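Long-range contacts in imidazolonepropionase (Unidentified, PDB 2Q09), which catalyses the hydrolytic opening of the imidazolone ring of imidazolone-5-propanoate to give N-formimidoyl-L-glutamate, the third step of histidine degradation: residues V64-H72 with M347-L358; T285-F293 with A331-L341. One frame throughout, in Å; residues are numbered along the deposited sequence.

Interaction 1. Residues V64-H72 with M347-L358; sequences VTPGLIDCH and MAGVTRHAARAL. With FE (Fe (III) ion), chain B.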
ATOM      1  N   VAL A  64     -14.681   3.441  16.584  1.00 23.14           N
ATOM      2  CA  VAL A  64     -13.778   2.348  16.249  1.00 23.64           C
ATOM      3  C   VAL A  64     -13.878   2.090  14.749  1.00 23.80           C
ATOM      4  O   VAL A  64     -14.959   2.153  14.170  1.00 23.51           O
ATOM      5  CB  VAL A  64     -14.109   1.061  17.046  1.00 24.61           C
ATOM      6  CG1 VAL A  64     -15.536   0.612  16.764  1.00 25.71           C
ATOM      7  CG2 VAL A  64     -13.133  -0.038  16.681  1.00 23.81           C
ATOM      8  N   THR A  65     -12.743   1.819  14.123  1.00 22.97           N
ATOM      9  CA  THR A  65     -12.702   1.566  12.686  1.00 21.15           C
ATOM     10  C   THR A  65     -11.730   0.420  12.422  1.00 20.33           C
ATOM     11  O   THR A  65     -10.975   0.016  13.292  1.00 22.33           O
ATOM     12  CB  THR A  65     -12.151   2.772  11.888  1.00 20.39           C
ATOM     13  OG1 THR A  65     -10.746   2.895  12.137  1.00 21.07           O
ATOM     14  CG2 THR A  65     -12.834   4.060  12.317  1.00 18.98           C
ATOM     15  N   PRO A  66     -11.745  -0.120  11.203  1.00 19.42           N
ATOM     16  CA  PRO A  66     -10.819  -1.210  10.873  1.00 20.64           C
ATOM     17  C   PRO A  66      -9.427  -0.566  10.858  1.00 20.84           C
ATOM     18  O   PRO A  66      -9.327   0.670  10.780  1.00 20.88           O
ATOM     19  CB  PRO A  66     -11.219  -1.597   9.461  1.00 19.78           C
ATOM     20  CG  PRO A  66     -12.683  -1.259   9.401  1.00 19.86           C
ATOM     21  CD  PRO A  66     -12.717   0.089  10.119  1.00 20.48           C
ATOM     22  N   GLY A  67      -8.370  -1.368  10.972  1.00 20.43           N
ATOM     23  CA  GLY A  67      -7.031  -0.806  10.947  1.00 21.15           C
ATOM     24  C   GLY A  67      -6.784  -0.279   9.548  1.00 20.40           C
ATOM     25  O   GLY A  67      -7.305  -0.842   8.586  1.00 21.90           O
ATOM     26  N   LEU A  68      -5.993   0.777   9.408  1.00 20.28           N
ATOM     27  CA  LEU A  68      -5.742   1.329   8.081  1.00 20.91           C
ATOM     28  C   LEU A  68      -4.740   0.460   7.321  1.00 21.84           C
ATOM     29  O   LEU A  68      -3.906  -0.231   7.919  1.00 20.40           O
ATOM     30  CB  LEU A  68      -5.236   2.770   8.183  1.00 19.15           C
ATOM     31  CG  LEU A  68      -6.080   3.717   9.051  1.00 22.05           C
ATOM     32  CD1 LEU A  68      -5.529   5.129   8.923  1.00 19.98           C
ATOM     33  CD2 LEU A  68      -7.553   3.669   8.636  1.00 19.49           C
ATOM     34  N   ILE A  69      -4.850   0.494   5.998  1.00 20.49           N
ATOM     35  CA  ILE A  69      -3.984  -0.287   5.132  1.00 21.29           C
ATOM     36  C   ILE A  69      -3.332   0.587   4.058  1.00 21.20           C
ATOM     37  O   ILE A  69      -4.038   1.287   3.328  1.00 22.20           O
ATOM     38  CB  ILE A  69      -4.814  -1.398   4.451  1.00 20.17           C
ATOM     39  CG1 ILE A  69      -5.504  -2.246   5.528  1.00 20.36           C
ATOM     40  CG2 ILE A  69      -3.937  -2.271   3.559  1.00 19.83           C
ATOM     41  CD1 ILE A  69      -6.489  -3.266   4.980  1.00 21.49           C
ATOM     42  N   ASP A  70      -2.002   0.527   3.967  1.00 21.32           N
ATOM     43  CA  ASP A  70      -1.221   1.285   2.974  1.00 20.98           C
ATOM     44  C   ASP A  70      -0.720   0.217   2.001  1.00 21.46           C
ATOM     45  O   ASP A  70       0.290  -0.444   2.252  1.00 21.62           O
ATOM     46  CB  ASP A  70      -0.040   1.985   3.663  1.00 22.90           C
ATOM     47  CG  ASP A  70       0.507   3.149   2.860  1.00 21.61           C
ATOM     48  OD1 ASP A  70       1.436   3.807   3.369  1.00 24.48           O
ATOM     49  OD2 ASP A  70       0.015   3.411   1.741  1.00 24.60           O
ATOM     50  N   CYS A  71      -1.430   0.056   0.891  1.00 19.34           N
ATOM     51  CA  CYS A  71      -1.133  -0.995  -0.075  1.00 20.23           C
ATOM     52  C   CYS A  71      -0.090  -0.756  -1.160  1.00 21.27           C
ATOM     53  O   CYS A  71       0.030  -1.575  -2.072  1.00 21.82           O
ATOM     54  CB  CYS A  71      -2.441  -1.441  -0.743  1.00 19.13           C
ATOM     55  SG  CYS A  71      -3.256  -0.154  -1.783  1.00 23.40           S
ATOM     56  N   HIS A  72       0.666   0.333  -1.069  1.00 20.81           N
ATOM     57  CA  HIS A  72       1.672   0.617  -2.082  1.00 22.66           C
ATOM     58  C   HIS A  72       2.804   1.478  -1.539  1.00 23.66           C
ATOM     59  O   HIS A  72       2.703   2.703  -1.519  1.00 23.73           O
ATOM     60  CB  HIS A  72       1.006   1.317  -3.274  1.00 21.12           C
ATOM     61  CG  HIS A  72       1.941   1.634  -4.403  1.00 22.33           C
ATOM     62  ND1 HIS A  72       1.670   1.286  -5.708  1.00 20.11           N
ATOM     63  CD2 HIS A  72       3.121   2.298  -4.431  1.00 22.66           C
ATOM     64  CE1 HIS A  72       2.641   1.720  -6.492  1.00 20.02           C
ATOM     65  NE2 HIS A  72       3.534   2.339  -5.741  1.00 22.51           N
HETATM   66  N   MSE A 347     -11.540   6.831   3.002  1.00 19.01           N
HETATM   67  CA  MSE A 347     -11.541   5.853   4.085  1.00 20.49           C
HETATM   68  C   MSE A 347     -11.707   4.433   3.529  1.00 18.73           C
HETATM   69  O   MSE A 347     -10.983   3.509   3.912  1.00 18.66           O
HETATM   70  CB  MSE A 347     -12.648   6.178   5.098  1.00 20.83           C
HETATM   71  CG  MSE A 347     -12.640   5.281   6.328  1.00 23.36           C
HETATM   72 SE   MSE A 347     -10.951   5.361   7.281  1.00 29.17          SE
HETATM   73  CE  MSE A 347     -11.487   4.309   8.852  1.00 29.67           C
ATOM     74  N   ALA A 348     -12.648   4.257   2.609  1.00 19.93           N
ATOM     75  CA  ALA A 348     -12.831   2.944   2.005  1.00 20.28           C
ATOM     76  C   ALA A 348     -11.552   2.626   1.237  1.00 20.45           C
ATOM     77  O   ALA A 348     -11.161   1.463   1.112  1.00 19.48           O
ATOM     78  CB  ALA A 348     -14.018   2.956   1.056  1.00 20.34           C
ATOM     79  N   GLY A 349     -10.901   3.680   0.740  1.00 19.80           N
ATOM     80  CA  GLY A 349      -9.672   3.518  -0.014  1.00 19.50           C
ATOM     81  C   GLY A 349      -8.515   2.956   0.800  1.00 20.49           C
ATOM     82  O   GLY A 349      -7.606   2.351   0.235  1.00 22.18           O
ATOM     83  N   VAL A 350      -8.530   3.154   2.118  1.00 19.52           N
ATOM     84  CA  VAL A 350      -7.453   2.637   2.963  1.00 20.71           C
ATOM     85  C   VAL A 350      -7.915   1.481   3.848  1.00 20.93           C
ATOM     86  O   VAL A 350      -7.205   1.066   4.770  1.00 19.85           O
ATOM     87  CB  VAL A 350      -6.838   3.747   3.853  1.00 20.35           C
ATOM     88  CG1 VAL A 350      -6.291   4.867   2.962  1.00 20.36           C
ATOM     89  CG2 VAL A 350      -7.880   4.288   4.832  1.00 20.39           C
ATOM     90  N   THR A 351      -9.118   0.979   3.586  1.00 20.00           N
ATOM     91  CA  THR A 351      -9.629  -0.158   4.339  1.00 21.43           C
ATOM     92  C   THR A 351     -10.090  -1.235   3.369  1.00 22.38           C
ATOM     93  O   THR A 351      -9.284  -2.032   2.885  1.00 23.07           O
ATOM     94  CB  THR A 351     -10.808   0.233   5.276  1.00 22.56           C
ATOM     95  OG1 THR A 351     -11.828   0.920   4.534  1.00 20.69           O
ATOM     96  CG2 THR A 351     -10.301   1.133   6.412  1.00 22.18           C
ATOM     97  N   ARG A 352     -11.387  -1.228   3.078  1.00 22.30           N
ATOM     98  CA  ARG A 352     -12.022  -2.180   2.173  1.00 23.92           C
ATOM     99  C   ARG A 352     -11.289  -2.387   0.844  1.00 23.72           C
ATOM    100  O   ARG A 352     -10.927  -3.512   0.483  1.00 23.89           O
ATOM    101  CB  ARG A 352     -13.453  -1.700   1.900  1.00 26.47           C
ATOM    102  CG  ARG A 352     -14.424  -2.779   1.524  1.00 30.29           C
ATOM    103  CD  ARG A 352     -15.856  -2.357   1.819  1.00 26.99           C
ATOM    104  NE  ARG A 352     -16.352  -1.323   0.913  1.00 27.08           N
ATOM    105  CZ  ARG A 352     -16.871  -0.170   1.321  1.00 23.14           C
ATOM    106  NH1 ARG A 352     -16.958   0.103   2.613  1.00 20.44           N
ATOM    107  NH2 ARG A 352     -17.316   0.710   0.432  1.00 24.26           N
ATOM    108  N   HIS A 353     -11.077  -1.298   0.114  1.00 21.84           N
ATOM    109  CA  HIS A 353     -10.426  -1.369  -1.185  1.00 22.14           C
ATOM    110  C   HIS A 353      -8.937  -1.673  -1.101  1.00 21.64           C
ATOM    111  O   HIS A 353      -8.396  -2.357  -1.966  1.00 21.03           O
ATOM    112  CB  HIS A 353     -10.702  -0.071  -1.940  1.00 21.04           C
ATOM    113  CG  HIS A 353     -12.167   0.222  -2.076  1.00 25.08           C
ATOM    114  ND1 HIS A 353     -12.679   1.501  -2.128  1.00 25.84           N
ATOM    115  CD2 HIS A 353     -13.233  -0.613  -2.134  1.00 22.47           C
ATOM    116  CE1 HIS A 353     -13.999   1.442  -2.209  1.00 22.77           C
ATOM    117  NE2 HIS A 353     -14.359   0.172  -2.214  1.00 24.49           N
ATOM    118  N   ALA A 354      -8.280  -1.175  -0.059  1.00 21.34           N
ATOM    119  CA  ALA A 354      -6.856  -1.432   0.130  1.00 21.89           C
ATOM    120  C   ALA A 354      -6.675  -2.918   0.417  1.00 22.54           C
ATOM    121  O   ALA A 354      -5.729  -3.543  -0.058  1.00 23.23           O
ATOM    122  CB  ALA A 354      -6.309  -0.606   1.297  1.00 20.54           C
ATOM    123  N   ALA A 355      -7.583  -3.482   1.211  1.00 22.62           N
ATOM    124  CA  ALA A 355      -7.516  -4.899   1.545  1.00 22.96           C
ATOM    125  C   ALA A 355      -7.609  -5.730   0.266  1.00 22.97           C
ATOM    126  O   ALA A 355      -6.832  -6.663   0.064  1.00 24.09           O
ATOM    127  CB  ALA A 355      -8.649  -5.274   2.496  1.00 22.98           C
ATOM    128  N   ARG A 356      -8.566  -5.383  -0.589  1.00 22.35           N
ATOM    129  CA  ARG A 356      -8.771  -6.093  -1.847  1.00 22.59           C
ATOM    130  C   ARG A 356      -7.540  -5.991  -2.745  1.00 23.50           C
ATOM    131  O   ARG A 356      -7.168  -6.961  -3.410  1.00 22.57           O
ATOM    132  CB  ARG A 356      -9.995  -5.533  -2.584  1.00 23.19           C
ATOM    133  CG  ARG A 356     -10.377  -6.314  -3.856  1.00 23.65           C
ATOM    134  CD  ARG A 356     -11.679  -5.788  -4.455  1.00 27.26           C
ATOM    135  NE  ARG A 356     -12.820  -6.044  -3.578  1.00 28.92           N
ATOM    136  CZ  ARG A 356     -13.432  -7.220  -3.472  1.00 31.27           C
ATOM    137  NH1 ARG A 356     -13.024  -8.258  -4.193  1.00 30.35           N
ATOM    138  NH2 ARG A 356     -14.444  -7.365  -2.629  1.00 31.56           N
ATOM    139  N   ALA A 357      -6.921  -4.816  -2.774  1.00 21.42           N
ATOM    140  CA  ALA A 357      -5.726  -4.600  -3.590  1.00 23.20           C
ATOM    141  C   ALA A 357      -4.583  -5.525  -3.162  1.00 22.35           C
ATOM    142  O   ALA A 357      -3.648  -5.764  -3.923  1.00 23.82           O
ATOM    143  CB  ALA A 357      -5.278  -3.143  -3.494  1.00 22.13           C
ATOM    144  N   LEU A 358      -4.660  -6.037  -1.940  1.00 24.47           N
ATOM    145  CA  LEU A 358      -3.633  -6.937  -1.425  1.00 25.19           C
ATOM    146  C   LEU A 358      -4.148  -8.372  -1.383  1.00 26.62           C
ATOM    147  O   LEU A 358      -3.488  -9.253  -0.838  1.00 26.42           O
ATOM    148  CB  LEU A 358      -3.199  -6.501  -0.018  1.00 24.98           C
ATOM    149  CG  LEU A 358      -2.614  -5.091   0.124  1.00 25.90           C
ATOM    150  CD1 LEU A 358      -2.229  -4.821   1.565  1.00 23.84           C
ATOM    151  CD2 LEU A 358      -1.399  -4.948  -0.787  1.00 26.30           C
TER
HETATM  152 FE    FE B 500       5.455   3.152  -6.382  1.00 31.04          FE
HETATM  153  O   HOH W   1       5.652   5.288  -7.546  1.00 26.67           O
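Ile69 donates its backbone N to Val350 O at 2.7 Å, the single hydrogen bond between the two segments. The donor lies in the carbonyl plane, but the N-H is bent off line, at 144°. Within 347-358, Thr351 OG1 is turned back on Met347 O at 2.8 Å, reaching it from the face opposite to Val350 N, so two donors grip this carbonyl at the break between helices 343-349 and 352-357.

The rest of the contact is mostly apolar. Ile69 spreads its branches over helix 352-357: CB sits 3.6 Å from Ala354 CB, CD1 reaches Ala355 CB, and CG2, anti to the backbone N, slides past Leu358 CD1 at 3.7 Å. Strand 63-73 belongs to the TIM barrel of the amidohydrolase superfamily and carries its His-x-His pair, His72 and His74. Small alanines let the axes of strand 68-72 and helix 352-357 approach to 7.8 Å, at 43°. Further along, Cys71 CB meets Leu358 CD2 while its SG faces Ala357 CB. At the other end the selenomethionine Met347 bends at chi2 (58°), which brings CE tightly against Thr65 CB at 3.5 Å; its SE and CE also touch Leu68 CD2, which packs on Val350 CG2 as well.

Metal coordination is the third kind of interaction: His72 NE2 binds the iron at 2.2 Å, beside His74, His242, Asp317 and a water, while His72 ND1 is hydrogen-bonded to Asp264.

Interaction 2. Residues T285-F293 with A331-L341; sequences TLLPTAFYF and AMNMACTLFGL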
ATOM      1  N   THR A 285      -5.409   1.846  -7.811  1.00 21.96           N
ATOM      2  CA  THR A 285      -4.763   2.499  -6.686  1.00 21.07           C
ATOM      3  C   THR A 285      -4.279   3.903  -7.032  1.00 20.34           C
ATOM      4  O   THR A 285      -3.450   4.094  -7.923  1.00 20.84           O
ATOM      5  CB  THR A 285      -3.580   1.664  -6.161  1.00 23.27           C
ATOM      6  OG1 THR A 285      -4.053   0.373  -5.756  1.00 23.08           O
ATOM      7  CG2 THR A 285      -2.944   2.350  -4.938  1.00 21.25           C
ATOM      8  N   LEU A 286      -4.818   4.884  -6.327  1.00 18.92           N
ATOM      9  CA  LEU A 286      -4.449   6.280  -6.538  1.00 18.79           C
ATOM     10  C   LEU A 286      -3.274   6.645  -5.638  1.00 18.33           C
ATOM     11  O   LEU A 286      -3.251   6.300  -4.454  1.00 18.69           O
ATOM     12  CB  LEU A 286      -5.647   7.177  -6.234  1.00 19.41           C
ATOM     13  CG  LEU A 286      -6.893   6.844  -7.074  1.00 20.36           C
ATOM     14  CD1 LEU A 286      -8.056   7.724  -6.639  1.00 23.02           C
ATOM     15  CD2 LEU A 286      -6.589   7.062  -8.564  1.00 21.53           C
ATOM     16  N   LEU A 287      -2.302   7.349  -6.209  1.00 17.82           N
ATOM     17  CA  LEU A 287      -1.102   7.748  -5.477  1.00 17.82           C
ATOM     18  C   LEU A 287      -0.966   9.257  -5.628  1.00 18.51           C
ATOM     19  O   LEU A 287      -0.148   9.749  -6.409  1.00 17.42           O
ATOM     20  CB  LEU A 287       0.108   7.019  -6.072  1.00 19.00           C
ATOM     21  CG  LEU A 287      -0.060   5.490  -6.043  1.00 19.35           C
ATOM     22  CD1 LEU A 287       1.068   4.837  -6.830  1.00 20.06           C
ATOM     23  CD2 LEU A 287      -0.051   4.984  -4.604  1.00 18.52           C
ATOM     24  N   PRO A 288      -1.789  10.011  -4.879  1.00 19.88           N
ATOM     25  CA  PRO A 288      -1.822  11.477  -4.893  1.00 20.81           C
ATOM     26  C   PRO A 288      -0.530  12.186  -4.497  1.00 22.51           C
ATOM     27  O   PRO A 288      -0.228  13.263  -5.004  1.00 22.55           O
ATOM     28  CB  PRO A 288      -2.976  11.804  -3.946  1.00 22.99           C
ATOM     29  CG  PRO A 288      -2.876  10.701  -2.929  1.00 22.06           C
ATOM     30  CD  PRO A 288      -2.655   9.480  -3.809  1.00 19.21           C
ATOM     31  N   THR A 289       0.228  11.587  -3.588  1.00 22.77           N
ATOM     32  CA  THR A 289       1.470  12.199  -3.125  1.00 24.32           C
ATOM     33  C   THR A 289       2.527  12.307  -4.220  1.00 23.71           C
ATOM     34  O   THR A 289       3.233  13.313  -4.306  1.00 23.14           O
ATOM     35  CB  THR A 289       2.043  11.432  -1.920  1.00 26.95           C
ATOM     36  OG1 THR A 289       1.063  11.415  -0.873  1.00 28.51           O
ATOM     37  CG2 THR A 289       3.299  12.115  -1.399  1.00 29.78           C
ATOM     38  N   ALA A 290       2.630  11.277  -5.057  1.00 22.40           N
ATOM     39  CA  ALA A 290       3.592  11.291  -6.155  1.00 22.56           C
ATOM     40  C   ALA A 290       3.140  12.335  -7.181  1.00 22.15           C
ATOM     41  O   ALA A 290       3.959  13.003  -7.821  1.00 22.47           O
ATOM     42  CB  ALA A 290       3.672   9.902  -6.813  1.00 23.12           C
ATOM     43  N   PHE A 291       1.830  12.455  -7.339  1.00 21.11           N
ATOM     44  CA  PHE A 291       1.241  13.411  -8.271  1.00 20.69           C
ATOM     45  C   PHE A 291       1.622  14.825  -7.804  1.00 20.26           C
ATOM     46  O   PHE A 291       2.005  15.692  -8.606  1.00 20.35           O
ATOM     47  CB  PHE A 291      -0.278  13.243  -8.261  1.00 20.95           C
ATOM     48  CG  PHE A 291      -1.011  14.238  -9.111  1.00 21.12           C
ATOM     49  CD1 PHE A 291      -1.166  14.025 -10.475  1.00 23.63           C
ATOM     50  CD2 PHE A 291      -1.527  15.399  -8.549  1.00 21.39           C
ATOM     51  CE1 PHE A 291      -1.822  14.952 -11.272  1.00 23.48           C
ATOM     52  CE2 PHE A 291      -2.193  16.342  -9.341  1.00 24.46           C
ATOM     53  CZ  PHE A 291      -2.337  16.115 -10.707  1.00 23.20           C
ATOM     54  N   TYR A 292       1.493  15.050  -6.500  1.00 19.76           N
ATOM     55  CA  TYR A 292       1.834  16.331  -5.878  1.00 19.38           C
ATOM     56  C   TYR A 292       3.321  16.689  -6.051  1.00 19.88           C
ATOM     57  O   TYR A 292       3.680  17.735  -6.607  1.00 18.59           O
ATOM     58  CB  TYR A 292       1.507  16.274  -4.376  1.00 17.26           C
ATOM     59  CG  TYR A 292       2.380  17.155  -3.508  1.00 17.87           C
ATOM     60  CD1 TYR A 292       2.138  18.530  -3.398  1.00 18.12           C
ATOM     61  CD2 TYR A 292       3.470  16.617  -2.820  1.00 18.19           C
ATOM     62  CE1 TYR A 292       2.968  19.349  -2.620  1.00 19.71           C
ATOM     63  CE2 TYR A 292       4.309  17.422  -2.047  1.00 16.64           C
ATOM     64  CZ  TYR A 292       4.056  18.780  -1.950  1.00 18.93           C
ATOM     65  OH  TYR A 292       4.894  19.574  -1.200  1.00 19.89           O
ATOM     66  N   PHE A 293       4.177  15.800  -5.557  1.00 20.30           N
ATOM     67  CA  PHE A 293       5.615  16.021  -5.583  1.00 20.43           C
ATOM     68  C   PHE A 293       6.217  16.167  -6.974  1.00 22.33           C
ATOM     69  O   PHE A 293       7.137  16.974  -7.179  1.00 22.33           O
ATOM     70  CB  PHE A 293       6.325  14.902  -4.819  1.00 22.13           C
ATOM     71  CG  PHE A 293       7.688  15.284  -4.329  1.00 21.33           C
ATOM     72  CD1 PHE A 293       7.850  16.349  -3.439  1.00 21.84           C
ATOM     73  CD2 PHE A 293       8.813  14.583  -4.752  1.00 21.97           C
ATOM     74  CE1 PHE A 293       9.115  16.718  -2.991  1.00 22.99           C
ATOM     75  CE2 PHE A 293      10.080  14.942  -4.312  1.00 21.41           C
ATOM     76  CZ  PHE A 293      10.231  16.011  -3.422  1.00 21.74           C
ATOM     77  N   ALA A 331      -1.900  11.317   2.499  1.00 18.11           N
ATOM     78  CA  ALA A 331      -2.290  10.830   1.180  1.00 19.07           C
ATOM     79  C   ALA A 331      -3.808  10.884   1.029  1.00 17.79           C
ATOM     80  O   ALA A 331      -4.334  11.188  -0.045  1.00 17.70           O
ATOM     81  CB  ALA A 331      -1.796   9.396   0.975  1.00 19.31           C
HETATM   82  N   MSE A 332      -4.512  10.566   2.110  1.00 17.08           N
HETATM   83  CA  MSE A 332      -5.973  10.597   2.094  1.00 18.04           C
HETATM   84  C   MSE A 332      -6.438  12.041   1.882  1.00 18.09           C
HETATM   85  O   MSE A 332      -7.361  12.309   1.105  1.00 19.38           O
HETATM   86  CB  MSE A 332      -6.517  10.058   3.420  1.00 18.91           C
HETATM   87  CG  MSE A 332      -6.197   8.575   3.644  1.00 20.80           C
HETATM   88 SE   MSE A 332      -6.556   7.980   5.438  1.00 26.32          SE
HETATM   89  CE  MSE A 332      -8.525   7.877   5.287  1.00 23.94           C
ATOM     90  N   ASN A 333      -5.799  12.965   2.593  1.00 17.88           N
ATOM     91  CA  ASN A 333      -6.131  14.381   2.478  1.00 16.20           C
ATOM     92  C   ASN A 333      -5.882  14.848   1.041  1.00 17.48           C
ATOM     93  O   ASN A 333      -6.682  15.585   0.465  1.00 16.49           O
ATOM     94  CB  ASN A 333      -5.282  15.187   3.463  1.00 16.73           C
ATOM     95  CG  ASN A 333      -5.634  16.658   3.483  1.00 20.26           C
ATOM     96  OD1 ASN A 333      -5.309  17.406   2.556  1.00 19.92           O
ATOM     97  ND2 ASN A 333      -6.312  17.085   4.548  1.00 20.42           N
HETATM   98  N   MSE A 334      -4.776  14.400   0.458  1.00 15.66           N
HETATM   99  CA  MSE A 334      -4.460  14.787  -0.909  1.00 18.47           C
HETATM  100  C   MSE A 334      -5.384  14.144  -1.936  1.00 17.59           C
HETATM  101  O   MSE A 334      -5.701  14.766  -2.945  1.00 18.67           O
HETATM  102  CB  MSE A 334      -2.998  14.476  -1.238  1.00 20.62           C
HETATM  103  CG  MSE A 334      -2.029  15.382  -0.507  1.00 24.53           C
HETATM  104 SE   MSE A 334      -0.192  15.182  -1.106  1.00 30.39          SE
HETATM  105  CE  MSE A 334       0.609  16.615  -0.054  1.00 27.44           C
ATOM    106  N   ALA A 335      -5.811  12.908  -1.696  1.00 17.65           N
ATOM    107  CA  ALA A 335      -6.728  12.254  -2.624  1.00 19.42           C
ATOM    108  C   ALA A 335      -8.003  13.100  -2.694  1.00 19.22           C
ATOM    109  O   ALA A 335      -8.572  13.292  -3.765  1.00 20.26           O
ATOM    110  CB  ALA A 335      -7.060  10.846  -2.143  1.00 18.07           C
ATOM    111  N   CYS A 336      -8.434  13.617  -1.549  1.00 19.08           N
ATOM    112  CA  CYS A 336      -9.638  14.440  -1.502  1.00 20.08           C
ATOM    113  C   CYS A 336      -9.399  15.791  -2.164  1.00 20.79           C
ATOM    114  O   CYS A 336     -10.122  16.190  -3.073  1.00 20.99           O
ATOM    115  CB  CYS A 336     -10.079  14.673  -0.053  1.00 19.97           C
ATOM    116  SG  CYS A 336     -10.711  13.208   0.805  1.00 21.78           S
ATOM    117  N   THR A 337      -8.362  16.487  -1.711  1.00 20.56           N
ATOM    118  CA  THR A 337      -8.053  17.818  -2.222  1.00 19.10           C
ATOM    119  C   THR A 337      -7.595  17.867  -3.681  1.00 20.02           C
ATOM    120  O   THR A 337      -8.054  18.725  -4.437  1.00 20.16           O
ATOM    121  CB  THR A 337      -6.972  18.500  -1.352  1.00 19.72           C
ATOM    122  OG1 THR A 337      -7.441  18.603  -0.001  1.00 21.20           O
ATOM    123  CG2 THR A 337      -6.660  19.904  -1.886  1.00 20.66           C
ATOM    124  N   LEU A 338      -6.718  16.952  -4.077  1.00 18.04           N
ATOM    125  CA  LEU A 338      -6.189  16.953  -5.433  1.00 19.10           C
ATOM    126  C   LEU A 338      -6.980  16.127  -6.438  1.00 21.08           C
ATOM    127  O   LEU A 338      -7.090  16.516  -7.602  1.00 21.32           O
ATOM    128  CB  LEU A 338      -4.734  16.464  -5.429  1.00 19.29           C
ATOM    129  CG  LEU A 338      -3.732  17.258  -4.590  1.00 20.07           C
ATOM    130  CD1 LEU A 338      -2.340  16.627  -4.740  1.00 22.59           C
ATOM    131  CD2 LEU A 338      -3.706  18.710  -5.069  1.00 21.57           C
ATOM    132  N   PHE A 339      -7.511  14.986  -6.010  1.00 19.05           N
ATOM    133  CA  PHE A 339      -8.252  14.126  -6.931  1.00 21.57           C
ATOM    134  C   PHE A 339      -9.760  14.227  -6.765  1.00 21.15           C
ATOM    135  O   PHE A 339     -10.510  13.593  -7.506  1.00 21.71           O
ATOM    136  CB  PHE A 339      -7.806  12.669  -6.780  1.00 19.84           C
ATOM    137  CG  PHE A 339      -6.373  12.421  -7.184  1.00 20.55           C
ATOM    138  CD1 PHE A 339      -5.686  13.340  -7.974  1.00 20.61           C
ATOM    139  CD2 PHE A 339      -5.723  11.255  -6.807  1.00 21.58           C
ATOM    140  CE1 PHE A 339      -4.378  13.097  -8.396  1.00 21.23           C
ATOM    141  CE2 PHE A 339      -4.417  10.989  -7.217  1.00 21.91           C
ATOM    142  CZ  PHE A 339      -3.736  11.914  -8.014  1.00 21.62           C
ATOM    143  N   GLY A 340     -10.197  15.015  -5.789  1.00 21.33           N
ATOM    144  CA  GLY A 340     -11.625  15.198  -5.578  1.00 21.93           C
ATOM    145  C   GLY A 340     -12.401  14.098  -4.869  1.00 22.97           C
ATOM    146  O   GLY A 340     -13.633  14.110  -4.889  1.00 21.71           O
ATOM    147  N   LEU A 341     -11.710  13.139  -4.258  1.00 21.50           N
ATOM    148  CA  LEU A 341     -12.412  12.080  -3.550  1.00 21.24           C
ATOM    149  C   LEU A 341     -13.102  12.651  -2.317  1.00 20.73           C
ATOM    150  O   LEU A 341     -12.737  13.714  -1.820  1.00 19.90           O
ATOM    151  CB  LEU A 341     -11.440  10.978  -3.104  1.00 22.09           C
ATOM    152  CG  LEU A 341     -11.197   9.778  -4.024  1.00 22.73           C
ATOM    153  CD1 LEU A 341     -10.579  10.233  -5.334  1.00 21.90           C
ATOM    154  CD2 LEU A 341     -10.265   8.784  -3.308  1.00 22.36           C
TER
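Pro288 pushes its ring as a knob into a hole formed by Ala331, Met334, Ala335 and Phe339 on helix 328-339, with CG 3.3 Å from Ala331 O and CB 3.8 Å from Met334 CB. This proline opens helix 288-293, just past Leu287 at the N-cap position, which follows barrel strand 283-286; the axes of helix 288-293 and of residues 331-339 are at 65°.

Phe339 lies at about a right angle to the proline, its CE2 3.5 Å from Pro288 CA. The same ring turns its edge to the face of Phe291 in a T-shaped stack, centroids 5.1 Å apart and planes at 68°, with CE1 above the rim of the Phe291 ring. Leu338 CD1 comes to the edge of Phe291 instead. An alanine in place of Phe339 would probably open a gap beside Pro288 and Leu286 and leave the face of Phe291 without its edge-on partner.

Farther out, selenomethionine Met334 runs extended beyond CG, which carries its CE over one face of Tyr292, 4.0 Å from the ring centroid, a CH-pi contact; SE stands obliquely to the ring in a Met-aromatic contact and packs on Tyr292 CB at 3.8 Å. At the strand end Leu286 and Leu341 meet tip to tip through their CD1 atoms.

The helices are thus joined by apolar packing, given direction by C-H groups, the Phe339 edge and Met334 CE, set over the faces of Phe291 and Tyr292.

How the interactions relate
Interaction 1 sets a helix against strand 63-73; interaction 2 packs two helices, with Leu286 of strand 283-286 at its inner end, so both reach the barrel strands. Interaction 1 is wholly buried near the middle of the chain, whereas interaction 2 starts in the core and runs outward to the exposed Tyr292. Their chemistry differs accordingly: small alanines and one backbone hydrogen bond in the first, large rings and a selenomethionine in the second. Helix 328-339 of interaction 2 is followed in the chain by helix 343-349 of interaction 1, and Met332 CE packs on Val350 CG2. They touch again where Leu287 CD1 lies 3.5 Å from His72 CE1, beside the iron site.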